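Local coordinates for putative enoyl-CoA hydratase/isomerase (Mycobacterium abscessus, PDB 3RSI), which probably acts on enoyl-CoA thioesters in lipid metabolism as a hydratase or isomerase of the crotonase family, at the interface of chains A and B. Residues are numbered along the deposited sequence; one frame, centred on the assembly and turned at random. Chains: chain A/B, Putative enoyl-CoA hydratase/isomerase.

The interface of chains A and B. Residues chain A 222-225, 230-231; chain B 152, 156.
The backbone carbonyl oxygen A:Leu225 O is gripped by both terminal nitrogens of the B:Arg156 guanidinium, which approaches end-on. B:Arg156 NH2 donates to A:Leu225 O at 2.9 Å, lying in the carbonyl plane on a lone pair, with an angle of 146° at the hydrogen. The partner bond, B:Arg156 NH1 to A:Leu225 O, is 3.1 Å long and more bent, its donor tilted 27° from that plane. Because the oxygen lies close to the guanidinium plane, this forked pair should restrict rotation of the group. A second carbonyl, A:Gly223 O, adds a weak bond from B:Arg156 NH2 at 3.0 Å; within chain B, B:Val152 O weakly accepts from B:Arg156 NE. The aliphatic stem of the arginine runs nearly straight toward the loop. On the way it lies alongside the indole of A:Trp224, the two running antiparallel, with B:Arg156 CG 3.6 Å from A:Trp224 CD1 of the pyrrole ring. The guanidinium itself is sandwiched off-centre, with A:Trp224 CA over one face and B:Val152 CG1 over the other. B:Val152 extends the apolar part: its CG1, anti to the backbone N (chi1 169°), packs 3.6 Å from A:Ala230 CB, while CG2 lies 3.8 Å from A:Ser222 CB. Three copies form the deposited assembly, consistent with the trimeric units common among crotonases, so this contact plausibly contributes to subunit association. In the fold, helix 150-157 of chain B supplies both B:Val152 and B:Arg156, one turn apart, and meets the chain A loop between helices 209-222 and 227-242.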
loop_
_atom_site.group_PDB
_atom_site.type_symbol
_atom_site.label_atom_id
_atom_site.label_comp_id
_atom_site.label_asym_id
_atom_site.label_seq_id
_atom_site.Cartn_x
_atom_site.Cartn_y
_atom_site.Cartn_z
ATOM N N SER A 222 -5.713 -14.562 -3.370
ATOM C CA SER A 222 -6.091 -14.079 -2.045
ATOM C C SER A 222 -6.414 -12.577 -2.069
ATOM O O SER A 222 -7.264 -12.104 -1.315
ATOM C CB SER A 222 -4.997 -14.421 -1.008
ATOM O OG SER A 222 -3.780 -13.714 -1.223
ATOM N N GLY A 223 -5.764 -11.842 -2.970
ATOM C CA GLY A 223 -6.033 -10.435 -3.162
ATOM C C GLY A 223 -6.089 -9.691 -1.835
ATOM O O GLY A 223 -5.289 -9.953 -0.942
ATOM N N TRP A 224 -7.073 -8.804 -1.709
ATOM C CA TRP A 224 -7.289 -8.015 -0.493
ATOM C C TRP A 224 -8.631 -8.415 0.150
ATOM O O TRP A 224 -9.296 -7.614 0.840
ATOM C CB TRP A 224 -7.272 -6.529 -0.845
ATOM C CG TRP A 224 -5.889 -5.988 -1.119
ATOM C CD1 TRP A 224 -5.130 -5.247 -0.266
ATOM C CD2 TRP A 224 -5.101 -6.147 -2.319
ATOM N NE1 TRP A 224 -3.927 -4.916 -0.855
ATOM C CE2 TRP A 224 -3.886 -5.446 -2.116
ATOM C CE3 TRP A 224 -5.310 -6.780 -3.544
ATOM C CZ2 TRP A 224 -2.891 -5.381 -3.081
ATOM C CZ3 TRP A 224 -4.301 -6.707 -4.519
ATOM C CH2 TRP A 224 -3.118 -6.020 -4.273
ATOM N N LEU A 225 -8.985 -9.682 -0.042
ATOM C CA LEU A 225 -10.241 -10.239 0.432
ATOM C C LEU A 225 -10.220 -10.427 1.952
ATOM O O LEU A 225 -9.148 -10.432 2.570
ATOM C CB LEU A 225 -10.496 -11.581 -0.238
ATOM C CG LEU A 225 -10.556 -11.637 -1.767
ATOM C CD1 LEU A 225 -10.730 -13.121 -2.213
ATOM C CD2 LEU A 225 -11.664 -10.726 -2.337
ATOM N N ALA A 230 -9.199 -15.379 2.456
ATOM C CA ALA A 230 -7.873 -15.264 1.846
ATOM C C ALA A 230 -6.911 -16.339 2.348
ATOM O O ALA A 230 -6.197 -16.970 1.568
ATOM C CB ALA A 230 -7.292 -13.867 2.104
ATOM N N ARG A 231 -6.912 -16.571 3.655
ATOM C CA ARG A 231 -6.060 -17.608 4.246
ATOM C C ARG A 231 -6.491 -19.027 3.849
ATOM O O ARG A 231 -5.643 -19.915 3.757
ATOM C CB ARG A 231 -6.005 -17.474 5.778
ATOM C CG ARG A 231 -5.098 -16.376 6.232
ATOM C CD ARG A 231 -4.856 -16.420 7.727
ATOM N NE ARG A 231 -6.032 -15.968 8.458
ATOM C CZ ARG A 231 -6.879 -16.754 9.115
ATOM N NH1 ARG A 231 -7.916 -16.213 9.738
ATOM N NH2 ARG A 231 -6.682 -18.048 9.191
ATOM N N VAL B 152 -1.038 -13.942 1.527
ATOM C CA VAL B 152 -2.211 -13.072 1.758
ATOM C C VAL B 152 -1.786 -11.632 2.105
ATOM O O VAL B 152 -2.253 -10.670 1.480
ATOM C CB VAL B 152 -3.058 -13.632 2.913
ATOM C CG1 VAL B 152 -4.140 -12.639 3.371
ATOM C CG2 VAL B 152 -3.688 -14.987 2.519
ATOM N N ARG B 156 -0.327 -6.519 1.025
ATOM C CA ARG B 156 -1.241 -5.551 1.632
ATOM C C ARG B 156 -0.503 -4.491 2.432
ATOM O O ARG B 156 -1.061 -3.428 2.726
ATOM C CB ARG B 156 -2.242 -6.238 2.553
ATOM C CG ARG B 156 -3.060 -7.296 1.868
ATOM C CD ARG B 156 -4.011 -7.949 2.817
ATOM N NE ARG B 156 -4.691 -9.062 2.168
ATOM C CZ ARG B 156 -5.899 -9.512 2.490
ATOM N NH1 ARG B 156 -6.617 -8.952 3.477
ATOM N NH2 ARG B 156 -6.401 -10.505 1.790
#